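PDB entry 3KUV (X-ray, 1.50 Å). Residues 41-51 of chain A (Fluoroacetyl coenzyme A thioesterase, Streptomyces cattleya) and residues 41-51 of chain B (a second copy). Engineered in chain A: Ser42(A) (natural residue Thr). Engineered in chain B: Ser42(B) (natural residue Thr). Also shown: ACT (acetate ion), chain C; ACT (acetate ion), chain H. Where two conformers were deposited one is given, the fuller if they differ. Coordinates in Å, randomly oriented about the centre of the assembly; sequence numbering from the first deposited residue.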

ATOM      1  N   ALA A  41       3.896   2.983  -7.976  1.00 11.74           N
ATOM      2  CA  ALA A  41       2.541   2.614  -7.476  1.00 11.66           C
ATOM      3  C   ALA A  41       2.349   3.012  -6.017  1.00 11.46           C
ATOM      4  O   ALA A  41       3.300   2.923  -5.208  1.00 11.41           O
ATOM      5  N   SER A  42       1.112   3.446  -5.670  1.00 11.98           N
ATOM      6  CA  SER A  42       0.864   3.751  -4.238  1.00 11.57           C
ATOM      7  C   SER A  42       1.286   2.555  -3.361  1.00  9.76           C
ATOM      8  O   SER A  42       1.824   2.767  -2.241  1.00  9.72           O
ATOM      9  N   GLY A  43       1.003   1.312  -3.749  1.00 11.10           N
ATOM     10  CA  GLY A  43       1.311   0.190  -2.874  1.00 10.88           C
ATOM     11  C   GLY A  43       2.825   0.023  -2.680  1.00 10.13           C
ATOM     12  O   GLY A  43       3.289  -0.419  -1.634  1.00 10.28           O
ATOM     13  N   PHE A  44       3.597   0.391  -3.707  1.00 10.79           N
ATOM     14  CA  PHE A  44       5.061   0.358  -3.524  1.00  9.48           C
ATOM     15  C   PHE A  44       5.565   1.577  -2.690  1.00  9.94           C
ATOM     16  O   PHE A  44       6.493   1.429  -1.882  1.00 11.48           O
ATOM     17  N   MET A  45       4.893   2.744  -2.779  1.00  9.93           N
ATOM     18  CA  MET A  45       5.226   3.866  -1.887  1.00  9.25           C
ATOM     19  C   MET A  45       4.945   3.460  -0.403  1.00  9.91           C
ATOM     20  O   MET A  45       5.782   3.685   0.489  1.00  9.72           O
ATOM     21  N   VAL A  46       3.801   2.820  -0.195  1.00  9.38           N
ATOM     22  CA  VAL A  46       3.447   2.297   1.151  1.00  9.51           C
ATOM     23  C   VAL A  46       4.536   1.336   1.641  1.00  9.73           C
ATOM     24  O   VAL A  46       5.051   1.509   2.759  1.00  9.11           O
ATOM     25  N   GLY A  47       4.970   0.386   0.761  1.00  8.13           N
ATOM     26  CA  GLY A  47       6.002  -0.548   1.189  1.00  9.24           C
ATOM     27  C   GLY A  47       7.330   0.154   1.441  1.00  8.99           C
ATOM     28  O   GLY A  47       7.986  -0.234   2.419  1.00 10.22           O
ATOM     29  N   LEU A  48       7.664   1.200   0.693  1.00  8.93           N
ATOM     30  CA  LEU A  48       8.928   1.917   1.013  1.00  9.65           C
ATOM     31  C   LEU A  48       8.854   2.703   2.359  1.00  9.89           C
ATOM     32  O   LEU A  48       9.852   2.779   3.087  1.00 11.29           O
ATOM     33  N   MET A  49       7.656   3.264   2.628  1.00  9.99           N
ATOM     34  CA  MET A  49       7.492   3.989   3.905  1.00 10.73           C
ATOM     35  C   MET A  49       7.610   3.020   5.042  1.00 10.74           C
ATOM     36  O   MET A  49       8.239   3.283   6.078  1.00 11.18           O
ATOM     37  N   GLU A  50       6.979   1.855   4.910  1.00  9.53           N
ATOM     38  CA  GLU A  50       7.008   0.837   5.975  1.00 11.10           C
ATOM     39  C   GLU A  50       8.472   0.285   6.116  1.00 11.01           C
ATOM     40  O   GLU A  50       8.953   0.113   7.249  1.00 11.78           O
ATOM     41  N   TRP A  51       9.133   0.071   4.994  1.00  9.85           N
ATOM     42  CA  TRP A  51      10.549  -0.330   5.033  1.00 10.96           C
ATOM     43  C   TRP A  51      11.432   0.673   5.836  1.00 11.79           C
ATOM     44  O   TRP A  51      12.300   0.252   6.666  1.00 12.35           O
TER
ATOM     45  N   ALA B  41       1.338  -8.759   1.930  1.00 10.69           N
ATOM     46  CA  ALA B  41       1.911  -7.471   2.385  1.00  9.90           C
ATOM     47  C   ALA B  41       0.912  -6.348   2.414  1.00 11.18           C
ATOM     48  O   ALA B  41       0.054  -6.281   1.498  1.00 10.79           O
ATOM     49  N   SER B  42       1.110  -5.407   3.357  1.00 10.02           N
ATOM     50  CA  SER B  42       0.267  -4.238   3.414  1.00 10.77           C
ATOM     51  C   SER B  42       0.235  -3.466   2.059  1.00  9.82           C
ATOM     52  O   SER B  42      -0.821  -3.019   1.660  1.00 10.39           O
ATOM     53  N   GLY B  43       1.383  -3.341   1.391  1.00  9.94           N
ATOM     54  CA  GLY B  43       1.371  -2.564   0.157  1.00  9.58           C
ATOM     55  C   GLY B  43       0.559  -3.305  -0.908  1.00 10.01           C
ATOM     56  O   GLY B  43      -0.044  -2.671  -1.782  1.00 10.58           O
ATOM     57  N   PHE B  44       0.600  -4.668  -0.910  1.00  9.25           N
ATOM     58  CA  PHE B  44      -0.260  -5.408  -1.822  1.00  9.45           C
ATOM     59  C   PHE B  44      -1.741  -5.256  -1.447  1.00  8.03           C
ATOM     60  O   PHE B  44      -2.604  -5.227  -2.349  1.00 10.56           O
ATOM     61  N   MET B  45      -2.061  -5.246  -0.141  1.00  8.97           N
ATOM     62  CA  MET B  45      -3.452  -4.967   0.224  1.00  8.91           C
ATOM     63  C   MET B  45      -3.907  -3.597  -0.227  1.00  9.83           C
ATOM     64  O   MET B  45      -5.051  -3.479  -0.775  1.00 10.08           O
ATOM     65  N   VAL B  46      -3.064  -2.580  -0.107  1.00 10.39           N
ATOM     66  CA  VAL B  46      -3.414  -1.249  -0.613  1.00 10.24           C
ATOM     67  C   VAL B  46      -3.716  -1.358  -2.111  1.00 11.44           C
ATOM     68  O   VAL B  46      -4.771  -0.846  -2.595  1.00 10.59           O
ATOM     69  N   GLY B  47      -2.855  -2.058  -2.872  1.00  9.05           N
ATOM     70  CA  GLY B  47      -3.083  -2.123  -4.330  1.00  9.18           C
ATOM     71  C   GLY B  47      -4.387  -2.879  -4.636  1.00  8.87           C
ATOM     72  O   GLY B  47      -5.036  -2.609  -5.664  1.00 10.07           O
ATOM     73  N   LEU B  48      -4.716  -3.908  -3.849  1.00  9.52           N
ATOM     74  CA  LEU B  48      -5.937  -4.678  -4.104  1.00  8.03           C
ATOM     75  C   LEU B  48      -7.174  -3.844  -3.809  1.00  9.28           C
ATOM     76  O   LEU B  48      -8.187  -3.984  -4.541  1.00  9.11           O
ATOM     77  N   MET B  49      -7.106  -3.032  -2.749  1.00  8.45           N
ATOM     78  CA  MET B  49      -8.256  -2.103  -2.484  1.00 10.52           C
ATOM     79  C   MET B  49      -8.401  -1.091  -3.629  1.00 11.01           C
ATOM     80  O   MET B  49      -9.504  -0.803  -4.101  1.00 10.24           O
ATOM     81  N   GLU B  50      -7.296  -0.567  -4.144  1.00 10.18           N
ATOM     82  CA  GLU B  50      -7.365   0.305  -5.312  1.00  9.27           C
ATOM     83  C   GLU B  50      -8.026  -0.437  -6.463  1.00 10.66           C
ATOM     84  O   GLU B  50      -8.871   0.118  -7.156  1.00 11.38           O
ATOM     85  N   TRP B  51      -7.554  -1.648  -6.741  1.00 10.12           N
ATOM     86  CA  TRP B  51      -8.080  -2.428  -7.860  1.00 10.28           C
ATOM     87  C   TRP B  51      -9.595  -2.608  -7.739  1.00  9.83           C
ATOM     88  O   TRP B  51     -10.307  -2.464  -8.764  1.00 10.52           O
TER

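The two helices, residues 42-51 of each chain, cross almost antiparallel at 157°, and their axes approach to 7.7 Å. Such closeness depends on glycine at the crossing point. Gly43(A) and Gly43(B) face each other with CA atoms 4.1 Å apart, and each CA lies against the other chain's carbonyl: Gly43(A) CA to Gly43(B) O is 3.3 Å, and Gly43(B) CA to Gly43(A) O is 3.4 Å, a reciprocal pair of CA-H...O contacts. An ideal CB on Gly43(A) would fall 2.4 Å from Gly43(B) O, a clash, and an ideal CB on Gly43(B) would lie 2.3 Å from Gly43(A) O, also a clash, so a residue without a side chain suits this spot.

One turn on, Val46 of each chain points toward the partner in the t rotamer, 166° in A and 169° in B. Its CG1 is thereby laid against the opposing glycine: Val46(A) CG1 is 4.2 Å from Gly43(B) CA, and Val46(B) CG1 is 4.4 Å from Gly43(A) CA. The two valines also meet, with Val46(A) CG1 4.3 Å from Val46(B) CG2. A short, branched apolar side chain fills the space beside the glycines without forcing the helices apart.

Glu50 lies a further turn along and, because the helices run oppositely, reaches the N-terminal end of the partner. Both copies have chi1 m and chi2 t, an extended arm that carries the carboxylate to Ser42 of the other chain: Glu50(B) OE2 is 3.3 Å from Ser42(A) CB, and Glu50(A) OE1 is 3.4 Å from Ser42(B) CB. The copies differ in chi3, -5° in A and 67° in B; Glu50(B) OE1 lies 2.8 Å from O of the chain C acetate, while Glu50(A) OE2 faces water 3. No direct hydrogen bond joins the stretches; water does the work. Gly43(A) N lies 2.9 Å from the O of water 1, which accepts from it, and that O lies 2.5 Å from Glu50(B) OE2, to which the water donates; the O of water 2 likewise links Gly43(B) N and Glu50(A) OE1, 2.8 Å from each. In the first turn of a helix the amide NH has no intrahelical acceptor, so a bridged carboxylate serves it well. The O of water 3 lies 2.6 Å from Glu50(A) OE2 and 3.1 Å from Ser42(B) OG.

Ser42, engineered from Thr, adopts m in both chains. Ser42(A) N donates to OXT of the chain C acetate (2.9 Å), while Ser42(A) OG donates to its O (2.7 Å), so amide and hydroxyl grip one ion. Ser42(B) N similarly donates to OXT of the chain H acetate at 2.8 Å.

The CA-to-CB bond of Phe44 points away, though the ring end comes back nearer, beyond contact range, while Met45, Leu48, Met49 and Trp51 lie out of reach of the partner helix and are buried against other parts of the structure.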

ATOM      1  CB  ALA A  41       2.354   1.115  -7.583  1.00 11.37           C
ATOM      2  CB  SER A  42      -0.581   4.178  -3.907  1.00 13.37           C
ATOM      3  OG  SER A  42      -1.007   5.277  -4.752  1.00 16.68           O
ATOM      4  CB  PHE A  44       5.769   0.360  -4.898  1.00  9.48           C
ATOM      5  CG  PHE A  44       5.744  -0.955  -5.617  1.00 10.32           C
ATOM      6  CD1 PHE A  44       6.230  -2.126  -5.037  1.00 10.50           C
ATOM      7  CD2 PHE A  44       5.332  -0.977  -6.992  1.00 10.45           C
ATOM      8  CE1 PHE A  44       6.268  -3.382  -5.763  1.00  9.67           C
ATOM      9  CE2 PHE A  44       5.333  -2.166  -7.667  1.00  9.33           C
ATOM     10  CZ  PHE A  44       5.801  -3.400  -7.074  1.00  9.25           C
ATOM     11  CB  MET A  45       4.437   5.120  -2.289  1.00 10.76           C
ATOM     12  CG  MET A  45       4.801   6.317  -1.282  1.00 12.70           C
ATOM     13  SD  MET A  45       3.860   7.835  -1.653  1.00 13.00           S
ATOM     14  CE  MET A  45       2.278   7.347  -0.879  1.00 11.51           C
ATOM     15  CB  VAL A  46       1.993   1.733   1.190  1.00 10.30           C
ATOM     16  CG1 VAL A  46       1.768   0.896   2.464  1.00 11.12           C
ATOM     17  CG2 VAL A  46       1.040   2.857   1.084  1.00 11.71           C
ATOM     18  CB  LEU A  48       9.204   2.880  -0.148  1.00  9.71           C
ATOM     19  CG  LEU A  48      10.525   3.642  -0.070  1.00 11.26           C
ATOM     20  CD1 LEU A  48      11.680   2.721  -0.220  1.00 13.87           C
ATOM     21  CD2 LEU A  48      10.562   4.738  -1.171  1.00 12.74           C
ATOM     22  CB  MET A  49       6.077   4.664   3.890  1.00 10.83           C
ATOM     23  CG  MET A  49       6.077   5.857   2.966  1.00 10.62           C
ATOM     24  SD  MET A  49       4.320   6.411   2.856  1.00 12.33           S
ATOM     25  CE  MET A  49       4.604   8.093   2.232  1.00 15.26           C
ATOM     26  CB  GLU A  50       5.929  -0.247   5.672  1.00 13.20           C
ATOM     27  CG  GLU A  50       4.524   0.356   5.698  1.00 14.17           C
ATOM     28  CD  GLU A  50       3.415  -0.672   5.432  1.00 19.69           C
ATOM     29  OE1 GLU A  50       3.726  -1.836   5.128  1.00 21.80           O
ATOM     30  OE2 GLU A  50       2.220  -0.292   5.559  1.00 15.27           O
ATOM     31  CB  TRP A  51      11.032  -0.457   3.580  1.00 11.55           C
ATOM     32  CG  TRP A  51      12.466  -1.038   3.424  1.00 11.14           C
ATOM     33  CD1 TRP A  51      13.276  -1.586   4.388  1.00 14.19           C
ATOM     34  CD2 TRP A  51      13.144  -1.106   2.202  1.00 12.03           C
ATOM     35  NE1 TRP A  51      14.514  -1.950   3.771  1.00 12.43           N
ATOM     36  CE2 TRP A  51      14.428  -1.705   2.433  1.00 12.24           C
ATOM     37  CE3 TRP A  51      12.787  -0.748   0.888  1.00 12.33           C
ATOM     38  CZ2 TRP A  51      15.382  -1.865   1.400  1.00 13.31           C
ATOM     39  CZ3 TRP A  51      13.747  -0.906  -0.192  1.00 13.22           C
ATOM     40  CH2 TRP A  51      15.056  -1.476   0.100  1.00 15.44           C
TER
ATOM     41  CB  ALA B  41       3.110  -7.017   1.486  1.00 12.53           C
ATOM     42  CB  SER B  42       0.730  -3.294   4.497  0.65 14.81           C
ATOM     43  OG  SER B  42       0.477  -3.829   5.772  0.65 19.18           O
ATOM     44  CB  PHE B  44       0.143  -6.879  -1.916  1.00  9.32           C
ATOM     45  CG  PHE B  44       1.422  -7.146  -2.715  1.00  8.90           C
ATOM     46  CD1 PHE B  44       1.527  -6.720  -4.044  1.00 11.03           C
ATOM     47  CD2 PHE B  44       2.448  -7.926  -2.152  1.00 10.03           C
ATOM     48  CE1 PHE B  44       2.690  -7.012  -4.830  1.00 11.72           C
ATOM     49  CE2 PHE B  44       3.594  -8.230  -2.865  1.00 11.49           C
ATOM     50  CZ  PHE B  44       3.722  -7.804  -4.209  1.00 12.51           C
ATOM     51  CB  MET B  45      -3.671  -5.121   1.735  1.00  8.51           C
ATOM     52  CG  MET B  45      -5.056  -4.553   2.238  0.65 10.07           C
ATOM     53  SD  MET B  45      -6.298  -5.562   1.361  0.65 16.03           S
ATOM     54  CE  MET B  45      -6.284  -6.949   2.462  0.65 16.78           C
ATOM     55  CB  VAL B  46      -2.307  -0.269  -0.278  1.00  9.90           C
ATOM     56  CG1 VAL B  46      -2.534   1.078  -1.033  1.00 11.88           C
ATOM     57  CG2 VAL B  46      -2.233   0.026   1.241  1.00 13.15           C
ATOM     58  CB  LEU B  48      -5.934  -5.916  -3.148  1.00 11.84           C
ATOM     59  CG  LEU B  48      -7.078  -6.947  -3.437  1.00 10.65           C
ATOM     60  CD1 LEU B  48      -6.849  -7.669  -4.808  1.00 14.48           C
ATOM     61  CD2 LEU B  48      -7.057  -7.980  -2.310  1.00 11.62           C
ATOM     62  CB  MET B  49      -7.951  -1.337  -1.169  1.00  8.67           C
ATOM     63  CG  MET B  49      -8.158  -2.334  -0.040  1.00 10.70           C
ATOM     64  SD  MET B  49      -7.693  -1.579   1.547  1.00 12.95           S
ATOM     65  CE  MET B  49      -8.598  -2.685   2.746  1.00 12.72           C
ATOM     66  CB  GLU B  50      -5.976   0.802  -5.787  1.00 11.12           C
ATOM     67  CG  GLU B  50      -5.322   1.721  -4.755  1.00 14.21           C
ATOM     68  CD  GLU B  50      -4.206   2.521  -5.449  1.00 17.09           C
ATOM     69  OE1 GLU B  50      -4.451   3.383  -6.341  1.00 15.53           O
ATOM     70  OE2 GLU B  50      -2.981   2.311  -5.122  1.00 22.10           O
ATOM     71  CB  TRP B  51      -7.321  -3.770  -7.849  1.00 11.54           C
ATOM     72  CG  TRP B  51      -7.524  -4.685  -9.088  1.00 10.43           C
ATOM     73  CD1 TRP B  51      -8.364  -4.472 -10.191  1.00 13.50           C
ATOM     74  CD2 TRP B  51      -6.992  -6.006  -9.207  1.00 12.31           C
ATOM     75  NE1 TRP B  51      -8.291  -5.614 -11.042  1.00 13.05           N
ATOM     76  CE2 TRP B  51      -7.502  -6.568 -10.432  1.00 12.72           C
ATOM     77  CE3 TRP B  51      -6.166  -6.801  -8.368  1.00 15.03           C
ATOM     78  CZ2 TRP B  51      -7.177  -7.877 -10.826  1.00 15.58           C
ATOM     79  CZ3 TRP B  51      -5.847  -8.126  -8.762  1.00 16.91           C
ATOM     80  CH2 TRP B  51      -6.368  -8.626 -10.023  1.00 18.34           C
TER
HETATM   81  C   ACT C 140      -1.314   4.587  -7.762  1.00 31.31           C
HETATM   82  O   ACT C 140      -2.365   5.142  -7.123  1.00 31.38           O
HETATM   83  OXT ACT C 140      -1.024   3.332  -7.574  1.00 26.03           O
HETATM   84  CH3 ACT C 140      -0.506   5.432  -8.720  1.00 33.05           C
HETATM   85  C   ACT H 142       2.771  -6.617   6.602  1.00 28.53           C
HETATM   86  O   ACT H 142       3.517  -6.210   7.611  1.00 30.16           O
HETATM   87  OXT ACT H 142       2.876  -6.014   5.495  1.00 21.03           O
HETATM   88  CH3 ACT H 142       1.861  -7.779   6.695  1.00 26.60           C
HETATM   89  O   HOH W   1      -1.141   0.597  -5.520  1.00 16.10           O
HETATM   90  O   HOH W   2       3.901  -3.199   2.701  1.00 15.25           O
HETATM   91  O   HOH W   3       0.610  -1.201   7.430  1.00 27.70           O